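Local atomic coordinates of D7 protein (Anopheles stephensi, PDB entry 3NHI), a protein that binds and sequesters cysteinyl leukotrienes and thromboxane A2 analogues, mediators of the host response, and so modulates blood feeding by the female mosquito. Residues A[153-156]-A[157-161]; A[211-214]-A[215-218]; A[241-244]-A[245-249]; A[250-253]-A[254-257]; A[281-284]-A[285-289]. All coordinates share one frame; numbering follows the deposited sequence.

Contact 1: residues A[153-156]-A[157-161]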
loop_
_atom_site.group_PDB
_atom_site.type_symbol
_atom_site.label_atom_id
_atom_site.label_comp_id
_atom_site.label_asym_id
_atom_site.label_seq_id
_atom_site.Cartn_x
_atom_site.Cartn_y
_atom_site.Cartn_z
ATOM N N GLU A 153 -8.026 -2.814 -10.160
ATOM C CA GLU A 153 -9.072 -3.482 -9.392
ATOM C C GLU A 153 -9.065 -2.880 -7.996
ATOM O O GLU A 153 -8.017 -2.847 -7.349
ATOM C CB GLU A 153 -8.776 -4.986 -9.310
ATOM C CG GLU A 153 -9.748 -5.805 -8.473
ATOM C CD GLU A 153 -9.360 -7.279 -8.401
ATOM O OE1 GLU A 153 -8.156 -7.606 -8.514
ATOM O OE2 GLU A 153 -10.255 -8.121 -8.199
ATOM N N SER A 154 -10.213 -2.409 -7.511
ATOM C CA SER A 154 -10.236 -1.847 -6.149
ATOM C C SER A 154 -10.183 -2.962 -5.124
ATOM O O SER A 154 -10.578 -4.102 -5.407
ATOM C CB SER A 154 -11.476 -0.974 -5.920
ATOM O OG SER A 154 -12.668 -1.750 -5.924
ATOM N N PHE A 155 -9.708 -2.640 -3.921
ATOM C CA PHE A 155 -9.805 -3.628 -2.863
ATOM C C PHE A 155 -11.242 -4.021 -2.580
ATOM O O PHE A 155 -11.516 -5.190 -2.313
ATOM C CB PHE A 155 -9.052 -3.224 -1.585
ATOM C CG PHE A 155 -7.722 -3.913 -1.454
ATOM C CD1 PHE A 155 -7.671 -5.299 -1.279
ATOM C CD2 PHE A 155 -6.519 -3.196 -1.543
ATOM C CE1 PHE A 155 -6.445 -5.970 -1.209
ATOM C CE2 PHE A 155 -5.287 -3.865 -1.463
ATOM C CZ PHE A 155 -5.251 -5.249 -1.291
ATOM N N HIS A 156 -12.163 -3.063 -2.690
ATOM C CA HIS A 156 -13.562 -3.387 -2.431
ATOM C C HIS A 156 -14.074 -4.442 -3.417
ATOM O O HIS A 156 -14.779 -5.360 -3.014
ATOM C CB HIS A 156 -14.436 -2.134 -2.464
ATOM C CG HIS A 156 -13.991 -1.059 -1.519
ATOM N ND1 HIS A 156 -12.731 -0.499 -1.570
ATOM C CD2 HIS A 156 -14.652 -0.414 -0.528
ATOM C CE1 HIS A 156 -12.630 0.425 -0.628
ATOM N NE2 HIS A 156 -13.783 0.498 0.015
ATOM N N ALA A 157 -13.704 -4.328 -4.691
ATOM C CA ALA A 157 -14.126 -5.312 -5.686
ATOM C C ALA A 157 -13.421 -6.651 -5.515
ATOM O O ALA A 157 -14.058 -7.709 -5.622
ATOM C CB ALA A 157 -13.909 -4.772 -7.086
ATOM N N TYR A 158 -12.112 -6.608 -5.269
ATOM C CA TYR A 158 -11.343 -7.813 -5.008
ATOM C C TYR A 158 -11.941 -8.595 -3.833
ATOM O O TYR A 158 -12.146 -9.815 -3.909
ATOM C CB TYR A 158 -9.874 -7.445 -4.741
ATOM C CG TYR A 158 -9.053 -8.606 -4.245
ATOM C CD1 TYR A 158 -8.394 -9.450 -5.134
ATOM C CD2 TYR A 158 -8.967 -8.886 -2.874
ATOM C CE1 TYR A 158 -7.645 -10.539 -4.668
ATOM C CE2 TYR A 158 -8.241 -9.965 -2.408
ATOM C CZ TYR A 158 -7.586 -10.782 -3.299
ATOM O OH TYR A 158 -6.874 -11.853 -2.796
ATOM N N CYS A 159 -12.239 -7.880 -2.753
ATOM C CA CYS A 159 -12.759 -8.487 -1.535
ATOM C C CYS A 159 -14.197 -8.979 -1.699
ATOM O O CYS A 159 -14.551 -10.030 -1.165
ATOM C CB CYS A 159 -12.649 -7.497 -0.379
ATOM S SG CYS A 159 -10.926 -7.073 0.030
ATOM N N GLU A 160 -15.018 -8.233 -2.439
ATOM C CA GLU A 160 -16.382 -8.680 -2.755
ATOM C C GLU A 160 -16.379 -10.060 -3.425
ATOM O O GLU A 160 -17.154 -10.945 -3.042
ATOM C CB GLU A 160 -17.095 -7.654 -3.637
ATOM C CG GLU A 160 -18.541 -8.037 -3.986
ATOM C CD GLU A 160 -19.154 -7.202 -5.098
ATOM O OE1 GLU A 160 -18.429 -6.433 -5.760
ATOM O OE2 GLU A 160 -20.378 -7.328 -5.315
ATOM N N LYS A 161 -15.490 -10.234 -4.403
ATOM C CA LYS A 161 -15.381 -11.477 -5.172
ATOM C C LYS A 161 -15.064 -12.665 -4.260
ATOM O O LYS A 161 -15.513 -13.785 -4.505
ATOM C CB LYS A 161 -14.305 -11.317 -6.263
ATOM C CG LYS A 161 -14.084 -12.556 -7.128
ATOM C CD LYS A 161 -13.231 -12.282 -8.343
ATOM C CE LYS A 161 -13.002 -13.581 -9.091
ATOM N NZ LYS A 161 -12.552 -13.356 -10.497
#

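Contact 2: residues A[211-214]-A[215-218]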
loop_
_atom_site.group_PDB
_atom_site.type_symbol
_atom_site.label_atom_id
_atom_site.label_comp_id
_atom_site.label_asym_id
_atom_site.label_seq_id
_atom_site.Cartn_x
_atom_site.Cartn_y
_atom_site.Cartn_z
ATOM N N VAL A 211 -7.701 8.382 9.835
ATOM C CA VAL A 211 -7.626 9.841 9.858
ATOM C C VAL A 211 -7.060 10.375 8.541
ATOM O O VAL A 211 -7.585 11.354 8.008
ATOM C CB VAL A 211 -6.815 10.349 11.065
ATOM C CG1 VAL A 211 -6.523 11.844 10.957
ATOM C CG2 VAL A 211 -7.575 10.052 12.359
ATOM N N ARG A 212 -6.019 9.728 8.004
ATOM C CA ARG A 212 -5.401 10.168 6.745
ATOM C C ARG A 212 -6.436 10.249 5.620
ATOM O O ARG A 212 -6.416 11.183 4.817
ATOM C CB ARG A 212 -4.257 9.239 6.350
ATOM C CG ARG A 212 -3.426 9.721 5.167
ATOM C CD ARG A 212 -2.301 8.729 4.945
ATOM N NE ARG A 212 -1.319 9.164 3.948
ATOM C CZ ARG A 212 -1.346 8.806 2.671
ATOM N NH1 ARG A 212 -2.330 8.051 2.207
ATOM N NH2 ARG A 212 -0.393 9.217 1.850
ATOM N N ASP A 213 -7.363 9.294 5.594
ATOM C CA ASP A 213 -8.409 9.298 4.572
ATOM C C ASP A 213 -9.378 10.474 4.701
ATOM O O ASP A 213 -9.882 10.979 3.689
ATOM C CB ASP A 213 -9.173 7.974 4.573
ATOM C CG ASP A 213 -8.458 6.881 3.803
ATOM O OD1 ASP A 213 -7.359 7.127 3.274
ATOM O OD2 ASP A 213 -9.026 5.780 3.699
ATOM N N PHE A 214 -9.653 10.907 5.935
ATOM C CA PHE A 214 -10.440 12.125 6.143
ATOM C C PHE A 214 -9.645 13.376 5.758
ATOM O O PHE A 214 -10.199 14.320 5.184
ATOM C CB PHE A 214 -10.943 12.216 7.589
ATOM C CG PHE A 214 -12.091 11.298 7.889
ATOM C CD1 PHE A 214 -11.881 9.939 8.124
ATOM C CD2 PHE A 214 -13.389 11.790 7.933
ATOM C CE1 PHE A 214 -12.957 9.090 8.407
ATOM C CE2 PHE A 214 -14.464 10.953 8.224
ATOM C CZ PHE A 214 -14.244 9.598 8.457
ATOM N N ASN A 215 -8.343 13.375 6.045
ATOM C CA ASN A 215 -7.481 14.489 5.632
ATOM C C ASN A 215 -7.479 14.615 4.118
ATOM O O ASN A 215 -7.530 15.723 3.586
ATOM C CB ASN A 215 -6.057 14.308 6.157
ATOM C CG ASN A 215 -5.976 14.428 7.667
ATOM O OD1 ASN A 215 -6.901 14.914 8.323
ATOM N ND2 ASN A 215 -4.848 14.008 8.218
ATOM N N LEU A 216 -7.474 13.471 3.430
ATOM C CA LEU A 216 -7.418 13.444 1.969
ATOM C C LEU A 216 -8.688 13.943 1.273
ATOM O O LEU A 216 -8.640 14.296 0.092
ATOM C CB LEU A 216 -7.029 12.046 1.466
ATOM C CG LEU A 216 -5.530 11.738 1.567
ATOM C CD1 LEU A 216 -5.298 10.242 1.393
ATOM C CD2 LEU A 216 -4.717 12.523 0.545
ATOM N N ILE A 217 -9.814 13.965 1.988
ATOM C CA ILE A 217 -11.041 14.604 1.479
ATOM C C ILE A 217 -11.247 16.002 2.069
ATOM O O ILE A 217 -12.347 16.546 2.044
ATOM C CB ILE A 217 -12.309 13.722 1.631
ATOM C CG1 ILE A 217 -12.590 13.392 3.104
ATOM C CG2 ILE A 217 -12.170 12.453 0.792
ATOM C CD1 ILE A 217 -14.047 13.012 3.380
ATOM N N ASN A 218 -10.164 16.587 2.579
ATOM C CA ASN A 218 -10.173 17.968 3.088
ATOM C C ASN A 218 -11.074 18.144 4.312
ATOM O O ASN A 218 -11.739 19.172 4.485
ATOM C CB ASN A 218 -10.488 18.975 1.968
ATOM C CG ASN A 218 -9.554 18.820 0.784
ATOM O OD1 ASN A 218 -8.337 18.743 0.951
ATOM N ND2 ASN A 218 -10.119 18.749 -0.415
#

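Contact 3: residues A[241-244]-A[245-249]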
loop_
_atom_site.group_PDB
_atom_site.type_symbol
_atom_site.label_atom_id
_atom_site.label_comp_id
_atom_site.label_asym_id
_atom_site.label_seq_id
_atom_site.Cartn_x
_atom_site.Cartn_y
_atom_site.Cartn_z
ATOM N N TYR A 241 -15.601 -1.536 13.540
ATOM C CA TYR A 241 -15.190 -0.154 13.278
ATOM C C TYR A 241 -15.972 0.467 12.132
ATOM O O TYR A 241 -16.386 1.615 12.205
ATOM C CB TYR A 241 -13.684 -0.067 13.013
ATOM C CG TYR A 241 -12.850 -0.490 14.198
ATOM C CD1 TYR A 241 -12.024 -1.605 14.120
ATOM C CD2 TYR A 241 -12.922 0.202 15.402
ATOM C CE1 TYR A 241 -11.276 -2.019 15.214
ATOM C CE2 TYR A 241 -12.163 -0.189 16.498
ATOM C CZ TYR A 241 -11.335 -1.297 16.394
ATOM O OH TYR A 241 -10.591 -1.714 17.479
ATOM N N TYR A 242 -16.191 -0.320 11.086
ATOM C CA TYR A 242 -16.999 0.099 9.956
ATOM C C TYR A 242 -18.418 0.506 10.401
ATOM O O TYR A 242 -18.895 1.577 10.026
ATOM C CB TYR A 242 -17.023 -1.052 8.952
ATOM C CG TYR A 242 -17.886 -0.878 7.728
ATOM C CD1 TYR A 242 -17.563 0.040 6.727
ATOM C CD2 TYR A 242 -19.018 -1.666 7.553
ATOM C CE1 TYR A 242 -18.355 0.176 5.599
ATOM C CE2 TYR A 242 -19.806 -1.544 6.420
ATOM C CZ TYR A 242 -19.472 -0.625 5.449
ATOM O OH TYR A 242 -20.258 -0.485 4.322
ATOM N N VAL A 243 -19.063 -0.345 11.202
ATOM C CA VAL A 243 -20.388 -0.049 11.760
ATOM C C VAL A 243 -20.351 1.222 12.607
ATOM O O VAL A 243 -21.225 2.095 12.481
ATOM C CB VAL A 243 -20.937 -1.237 12.587
ATOM C CG1 VAL A 243 -22.143 -0.806 13.424
ATOM C CG2 VAL A 243 -21.328 -2.384 11.683
ATOM N N CYS A 244 -19.329 1.352 13.450
ATOM C CA CYS A 244 -19.226 2.555 14.279
ATOM C C CYS A 244 -19.135 3.833 13.444
ATOM O O CYS A 244 -19.781 4.827 13.763
ATOM C CB CYS A 244 -18.050 2.466 15.245
ATOM S SG CYS A 244 -18.373 1.271 16.550
ATOM N N LEU A 245 -18.342 3.799 12.370
ATOM C CA LEU A 245 -18.178 4.965 11.506
ATOM C C LEU A 245 -19.456 5.268 10.742
ATOM O O LEU A 245 -19.908 6.422 10.698
ATOM C CB LEU A 245 -17.011 4.747 10.538
ATOM C CG LEU A 245 -15.632 4.749 11.205
ATOM C CD1 LEU A 245 -14.624 4.016 10.332
ATOM C CD2 LEU A 245 -15.157 6.158 11.536
ATOM N N VAL A 246 -20.064 4.229 10.180
ATOM C CA VAL A 246 -21.254 4.409 9.350
ATOM C C VAL A 246 -22.422 4.940 10.179
ATOM O O VAL A 246 -23.160 5.815 9.720
ATOM C CB VAL A 246 -21.631 3.102 8.615
ATOM C CG1 VAL A 246 -23.035 3.206 7.994
ATOM C CG2 VAL A 246 -20.589 2.783 7.536
ATOM N N ASN A 247 -22.559 4.463 11.413
ATOM C CA ASN A 247 -23.695 4.861 12.241
ATOM C C ASN A 247 -23.482 6.122 13.079
ATOM O O ASN A 247 -24.363 6.518 13.846
ATOM C CB ASN A 247 -24.171 3.691 13.097
ATOM C CG ASN A 247 -25.007 2.697 12.305
ATOM O OD1 ASN A 247 -25.469 3.000 11.204
ATOM N ND2 ASN A 247 -25.216 1.517 12.866
ATOM N N SER A 248 -22.348 6.776 12.874
ATOM C CA SER A 248 -21.974 7.986 13.604
ATOM C C SER A 248 -22.361 9.266 12.867
ATOM O O SER A 248 -22.790 9.229 11.712
ATOM C CB SER A 248 -20.461 8.001 13.815
ATOM O OG SER A 248 -19.804 8.350 12.603
ATOM N N ARG A 249 -22.148 10.403 13.528
ATOM C CA ARG A 249 -22.360 11.716 12.921
ATOM C C ARG A 249 -21.402 11.935 11.729
ATOM O O ARG A 249 -21.613 12.838 10.912
ATOM C CB ARG A 249 -22.167 12.807 13.978
ATOM C CG ARG A 249 -23.195 13.926 13.952
ATOM C CD ARG A 249 -24.264 13.747 15.036
ATOM N NE ARG A 249 -23.770 14.102 16.370
ATOM C CZ ARG A 249 -23.487 13.231 17.338
ATOM N NH1 ARG A 249 -23.653 11.925 17.147
ATOM N NH2 ARG A 249 -23.037 13.672 18.511
#

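Contact 4: residues A[250-253]-A[254-257]. With SO4 (sulfate ion), chain D.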
loop_
_atom_site.group_PDB
_atom_site.type_symbol
_atom_site.label_atom_id
_atom_site.label_comp_id
_atom_site.label_asym_id
_atom_site.label_seq_id
_atom_site.Cartn_x
_atom_site.Cartn_y
_atom_site.Cartn_z
ATOM N N LEU A 250 -20.361 11.106 11.627
ATOM C CA LEU A 250 -19.401 11.162 10.508
ATOM C C LEU A 250 -19.877 10.464 9.239
ATOM O O LEU A 250 -19.183 10.506 8.231
ATOM C CB LEU A 250 -18.062 10.514 10.904
ATOM C CG LEU A 250 -17.262 11.146 12.036
ATOM C CD1 LEU A 250 -16.164 10.200 12.482
ATOM C CD2 LEU A 250 -16.670 12.481 11.596
ATOM N N LYS A 251 -21.046 9.829 9.301
ATOM C CA LYS A 251 -21.556 8.960 8.230
ATOM C C LYS A 251 -21.189 9.381 6.809
ATOM O O LYS A 251 -20.521 8.630 6.090
ATOM C CB LYS A 251 -23.087 8.825 8.335
ATOM C CG LYS A 251 -23.736 8.000 7.217
ATOM C CD LYS A 251 -25.207 8.390 6.981
ATOM C CE LYS A 251 -25.365 9.612 6.048
ATOM N NZ LYS A 251 -24.902 9.393 4.637
ATOM N N GLN A 252 -21.654 10.554 6.386
ATOM C CA GLN A 252 -21.451 10.965 5.004
ATOM C C GLN A 252 -19.982 11.212 4.696
ATOM O O GLN A 252 -19.506 10.878 3.611
ATOM C CB GLN A 252 -22.275 12.206 4.649
ATOM C CG GLN A 252 -22.255 12.538 3.145
ATOM C CD GLN A 252 -22.744 11.376 2.282
ATOM O OE1 GLN A 252 -23.863 10.875 2.461
ATOM N NE2 GLN A 252 -21.902 10.930 1.353
ATOM N N HIS A 253 -19.266 11.799 5.646
ATOM C CA HIS A 253 -17.844 12.039 5.451
ATOM C C HIS A 253 -17.062 10.741 5.357
ATOM O O HIS A 253 -16.150 10.624 4.531
ATOM C CB HIS A 253 -17.300 12.931 6.559
ATOM C CG HIS A 253 -18.026 14.228 6.674
ATOM N ND1 HIS A 253 -18.015 15.168 5.671
ATOM C CD2 HIS A 253 -18.806 14.729 7.660
ATOM C CE1 HIS A 253 -18.751 16.204 6.037
ATOM N NE2 HIS A 253 -19.249 15.957 7.236
ATOM N N PHE A 254 -17.419 9.765 6.188
ATOM C CA PHE A 254 -16.788 8.461 6.070
ATOM C C PHE A 254 -17.057 7.828 4.701
ATOM O O PHE A 254 -16.136 7.298 4.078
ATOM C CB PHE A 254 -17.202 7.499 7.185
ATOM C CG PHE A 254 -16.680 6.115 6.970
ATOM C CD1 PHE A 254 -15.310 5.887 6.933
ATOM C CD2 PHE A 254 -17.536 5.047 6.743
ATOM C CE1 PHE A 254 -14.805 4.620 6.689
ATOM C CE2 PHE A 254 -17.022 3.767 6.502
ATOM C CZ PHE A 254 -15.658 3.562 6.476
ATOM N N LYS A 255 -18.301 7.895 4.234
ATOM C CA LYS A 255 -18.633 7.338 2.931
ATOM C C LYS A 255 -17.759 7.989 1.868
ATOM O O LYS A 255 -17.205 7.311 1.020
ATOM C CB LYS A 255 -20.113 7.538 2.603
ATOM C CG LYS A 255 -21.055 6.767 3.505
ATOM C CD LYS A 255 -22.500 7.004 3.098
ATOM C CE LYS A 255 -23.448 6.269 4.017
ATOM N NZ LYS A 255 -24.862 6.524 3.631
ATOM N N ASN A 256 -17.603 9.310 1.945
ATOM C CA ASN A 256 -16.797 10.017 0.949
ATOM C C ASN A 256 -15.322 9.616 1.028
ATOM O O ASN A 256 -14.673 9.426 -0.002
ATOM C CB ASN A 256 -16.975 11.533 1.088
ATOM C CG ASN A 256 -18.385 11.985 0.744
ATOM O OD1 ASN A 256 -19.137 11.268 0.086
ATOM N ND2 ASN A 256 -18.737 13.188 1.179
ATOM N N ALA A 257 -14.810 9.475 2.249
ATOM C CA ALA A 257 -13.415 9.082 2.472
ATOM C C ALA A 257 -13.145 7.657 2.000
ATOM O O ALA A 257 -12.139 7.391 1.345
ATOM C CB ALA A 257 -13.065 9.223 3.944
HETATM S S SO4 D . -25.946 4.459 1.133
HETATM O O1 SO4 D . -26.244 4.243 2.545
HETATM O O2 SO4 D . -25.421 3.231 0.553
HETATM O O3 SO4 D . -24.956 5.524 0.999
HETATM O O4 SO4 D . -27.172 4.844 0.439
HETATM O O HOH W 1 -17.245 15.039 2.949
#

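Contact 5: residues A[281-284]-A[285-289]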
loop_
_atom_site.group_PDB
_atom_site.type_symbol
_atom_site.label_atom_id
_atom_site.label_comp_id
_atom_site.label_asym_id
_atom_site.label_seq_id
_atom_site.Cartn_x
_atom_site.Cartn_y
_atom_site.Cartn_z
ATOM N N GLU A 281 -19.009 12.969 -6.639
ATOM C CA GLU A 281 -19.482 12.661 -7.990
ATOM C C GLU A 281 -18.323 12.393 -8.951
ATOM O O GLU A 281 -18.386 11.478 -9.778
ATOM C CB GLU A 281 -20.385 13.785 -8.513
ATOM C CG GLU A 281 -21.713 13.929 -7.762
ATOM C CD GLU A 281 -21.556 14.338 -6.292
ATOM O OE1 GLU A 281 -20.695 15.197 -5.968
ATOM O OE2 GLU A 281 -22.300 13.779 -5.453
ATOM N N LYS A 282 -17.248 13.170 -8.821
ATOM C CA LYS A 282 -16.056 12.954 -9.638
ATOM C C LYS A 282 -15.420 11.595 -9.334
ATOM O O LYS A 282 -15.002 10.877 -10.248
ATOM C CB LYS A 282 -15.040 14.088 -9.433
ATOM C CG LYS A 282 -13.792 13.999 -10.308
ATOM C CD LYS A 282 -14.110 14.285 -11.783
ATOM C CE LYS A 282 -12.843 14.508 -12.608
ATOM N NZ LYS A 282 -11.867 13.398 -12.462
ATOM N N VAL A 283 -15.357 11.245 -8.052
ATOM C CA VAL A 283 -14.831 9.945 -7.635
ATOM C C VAL A 283 -15.613 8.808 -8.300
ATOM O O VAL A 283 -15.020 7.881 -8.864
ATOM C CB VAL A 283 -14.834 9.800 -6.089
ATOM C CG1 VAL A 283 -14.515 8.362 -5.672
ATOM C CG2 VAL A 283 -13.836 10.748 -5.473
ATOM N N LYS A 284 -16.937 8.893 -8.255
ATOM C CA LYS A 284 -17.784 7.881 -8.873
ATOM C C LYS A 284 -17.545 7.761 -10.380
ATOM O O LYS A 284 -17.425 6.656 -10.903
ATOM C CB LYS A 284 -19.250 8.139 -8.548
ATOM C CG LYS A 284 -19.573 7.920 -7.076
ATOM C CD LYS A 284 -21.056 8.071 -6.791
ATOM C CE LYS A 284 -21.364 7.892 -5.312
ATOM N NZ LYS A 284 -20.903 9.049 -4.501
ATOM N N GLU A 285 -17.431 8.896 -11.068
ATOM C CA GLU A 285 -17.139 8.877 -12.506
ATOM C C GLU A 285 -15.799 8.216 -12.814
ATOM O O GLU A 285 -15.695 7.408 -13.739
ATOM C CB GLU A 285 -17.223 10.289 -13.104
ATOM C CG GLU A 285 -18.648 10.839 -13.179
ATOM C CD GLU A 285 -19.614 9.899 -13.907
ATOM O OE1 GLU A 285 -20.651 9.536 -13.313
ATOM O OE2 GLU A 285 -19.329 9.515 -15.061
ATOM N N GLU A 286 -14.776 8.532 -12.025
ATOM C CA GLU A 286 -13.465 7.909 -12.194
ATOM C C GLU A 286 -13.497 6.401 -11.931
ATOM O O GLU A 286 -12.816 5.633 -12.619
ATOM C CB GLU A 286 -12.445 8.593 -11.288
ATOM C CG GLU A 286 -12.069 9.998 -11.737
ATOM C CD GLU A 286 -10.841 10.002 -12.618
ATOM O OE1 GLU A 286 -9.896 10.753 -12.291
ATOM O OE2 GLU A 286 -10.804 9.240 -13.614
ATOM N N MET A 287 -14.301 5.974 -10.957
ATOM C CA MET A 287 -14.395 4.551 -10.627
ATOM C C MET A 287 -15.045 3.731 -11.736
ATOM O O MET A 287 -14.750 2.554 -11.879
ATOM C CB MET A 287 -15.117 4.326 -9.301
ATOM C CG MET A 287 -14.245 4.666 -8.095
ATOM S SD MET A 287 -14.708 3.783 -6.588
ATOM C CE MET A 287 -16.226 4.628 -6.154
ATOM N N LYS A 288 -15.910 4.362 -12.529
ATOM C CA LYS A 288 -16.581 3.665 -13.632
ATOM C C LYS A 288 -15.595 3.163 -14.693
ATOM O O LYS A 288 -15.885 2.201 -15.409
ATOM C CB LYS A 288 -17.649 4.563 -14.264
ATOM C CG LYS A 288 -18.849 4.803 -13.383
ATOM C CD LYS A 288 -19.787 5.796 -14.033
ATOM C CE LYS A 288 -21.009 6.007 -13.177
ATOM N NZ LYS A 288 -21.898 7.077 -13.724
ATOM N N LYS A 289 -14.428 3.799 -14.771
ATOM C CA LYS A 289 -13.391 3.410 -15.730
ATOM C C LYS A 289 -12.604 2.176 -15.294
ATOM O O LYS A 289 -11.871 1.590 -16.092
ATOM C CB LYS A 289 -12.416 4.567 -15.944
ATOM C CG LYS A 289 -13.070 5.803 -16.556
ATOM C CD LYS A 289 -12.209 7.058 -16.408
ATOM C CE LYS A 289 -11.114 7.154 -17.466
ATOM N NZ LYS A 289 -9.836 6.525 -17.025
HETATM O O HOH W 2 -20.910 10.812 -10.601
#

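Contact 1: residues A[153-156]-A[157-161]
Phe155 turns the edge of its ring toward the face of Tyr158 in an offset edge-to-face pair, with planes 82° apart and the Phe155 and Tyr158 ring centroids separated by 6.0 Å. The two side chains lie next to each other and point the same way. The same CD1 edge of Phe155 also receives Cys159: SG sits 3.9 Å from CD1, near the ring plane, a sulfur-aromatic contact. That sulfur forms a disulfide with Cys192 SG of helix 184-196.

Glu153 reaches past the start of the helix to Tyr158. With CG anti to its N (chi1 177°) and the chain extended, OE2 makes a van der Waals approach to Tyr158 CA (3.4 Å) and CB, near the ring plane at the Tyr158 edge; OE1 is hydrogen-bonded to Gln150 N. Tyr158 OH bonds to Glu147 O.

Ser154 caps the first turn. Its OG accepts from Ala157 N at 3.0 Å with an N-H...O angle of 156°, and is also hydrogen-bonded to Glu262 OE2 of helix 251-266. Tyr158 N to Ser154 O, at 2.9 Å, follows as an almost straight backbone bond. A serine N-cap thus opens helix 155-163, which a disulfide ties to its neighbour, as in the all-helical odorant-binding protein family.

Contact 2: residues A[211-214]-A[215-218]
Asn215 meets Val211 one turn back: its N donates to Val211 O at 2.9 Å, and its amide ND2 lies 3.9 Å from Val211 CG1, a van der Waals approach in which the two side chains slant across each other. Leu216 repeats the i to i+4 step. Its N bonds to Arg212 O at 2.9 Å, while CD1 comes up obliquely to the guanidinium, 3.8 Å from Arg212 NH1. Arg212 is extended from CG to NE, which carries its charged end well away from the helix to salt bridges with Glu20 and Asp21.

At Ile217 the pattern changes. Its N donates to Phe214 O at 3.2 Å, approaching from above the carbonyl plane by 71°, and keeps a weak, long bond to Asp213 O at 3.4 Å. With chi1 at 61°, CG1 sits between the backbone N and the carbonyl carbon and is brought to 3.3 Å from Phe214 O. Asn218 then takes a positive phi of 65°, and its N bonds to Asn215 O at 2.9 Å. It is the C' residue of a Schellman motif, completed by Lys219 N on Phe214 O, that ends helix 207-216.

Asp213 is held by Arg264, Tyr199 and His261. Phe214 and Ile217 pack on helix 251-266, and Val211, together with Phe214, on helix 223-231, so this helix end packs against both helices.

Contact 3: residues A[241-244]-A[245-249]
Tyr242 and Val246 pack one turn apart near the C-terminal end of helix 238-246, within the PBP/GOBP family region. The apolar contact is a CH-pi interaction: Val246 CG2 stands over one face of the Tyr242 ring, 4.1 Å from its centroid and 17° off the normal, displaced toward the CE1 side. Tyr242 CG lies anti to N (chi1 176°), which lays the ring alongside the valine; both side chains also touch Phe254 of helix 251-266. A second pair lies one residue on, Val243 CG1 beside Asn247 ND2 at 3.9 Å, both pointing the same way.

A disulfide joins Cys244 to Cys233, just after helix 223-231.

The polar contacts are backbone i to i+4 bonds, the last of them Asn247 N to Val243 O at 2.9 Å, made by the residue at which the chain leaves helical geometry. Ser248 then turns toward helix 251-266: its OG accepts from Leu250 N and donates to Leu245 O at 2.7 Å, while Ser248 N reaches that oxygen from the same face of its carbonyl plane at 3.3 Å.

Contact 4: residues A[250-253]-A[254-257]
Four consecutive i to i+4 backbone bonds, from Phe254 N on Leu250 O at 2.8 Å to Ala257 N on His253 O at 2.9 Å, carry the chain into helix 251-266. On its surface Lys251 and Lys255 bring their ammonium nitrogens unusually close, NZ to NZ 3.0 Å. The anionic and polar partners around them probably offset the charge. Lys255, extended beyond CG, gives its NZ to sulfate O3 at 2.8 Å and to O1 at 2.9 Å; Lys251, bent at chi3 and chi4, folds back so that its NZ donates to Gln252 OE1 at 2.8 Å. The sulfate, probably from the crystallisation liquor, is also hydrogen-bonded by Arg177 NH2 and Tyr178 N.

Helix 251-266 carries a buried side as well, where Phe254 fits among Tyr242, Leu245 and Val246 of helix 238-246 and Phe214 of helix 207-216, within the all-helical odorant-binding fold.

Gln252 spans one turn to Asn256. A bend at chi2 (57°) swings its amide along the helix, and NE2 donates to Asn256 OD1 at 3.1 Å with an N-H...O angle of 143°. The acceptor lies in the Gln252 amide plane, yet the donor stands above the Asn256 carbonyl plane. A water at the edge of the His253 imidazole joins ND1 to Asn256 ND2, from which it accepts at 3.0 Å.

Contact 5: residues A[281-284]-A[285-289]
Over one face of the Glu286 carboxylate stands Lys282 NZ, well out of its plane, in a salt bridge with OE1 at 3.3 Å. The lysine curls there through bends at chi2 and chi4. OE1 has a second cationic partner, Lys275, so two ammonium groups share this oxygen and would be expected to favour the charged carboxylate. The carboxylate of Glu285 is met by Lys288 NZ on the syn side of OE1 at 2.8 Å, 24° out of its plane. A water donates to this same OE1 at 3.0 Å and to Glu281 O at 2.7 Å, bridging the acid to the backbone one turn earlier.

In the amphipathic C-terminal helix 280-288 the Glu285-Lys288 pair is on an exposed side, while Lys282-Glu286 flanks the face packed on helix 251-266, Glu286 touching Leu263. On that face Val283 touches Phe260, and Met287 touches Glu262 and Leu263. Val283 CG1 and Met287 CE lie 4.1 Å apart, the side chains running side by side in the same direction. Met287 N donates to Val283 O at 2.9 Å.

Overall arrangement
The five contacts follow in series along the chain, each within or at the end of its own helix: 155-163, 207-216, 238-246, 251-266 and 280-288. Contacts 2, 3 and 4 form the tightest group. The centres of contacts 3 and 4 are about 9 Å apart and those of contacts 2 and 4 about 10 Å apart; in both pairs atoms touch. Contact 1 and contact 5 stand off, their centres about 16 Å from each other, yet both helices pack on helix 251-266. Helix 251-266 thus touches the other four helices, consistent with one helical domain. Contacts 3, 4 and 5 lie away from the known binding residues, whereas contact 1 comes nearer, the Glu153 side chain about 13 Å from the bound eicosanoid.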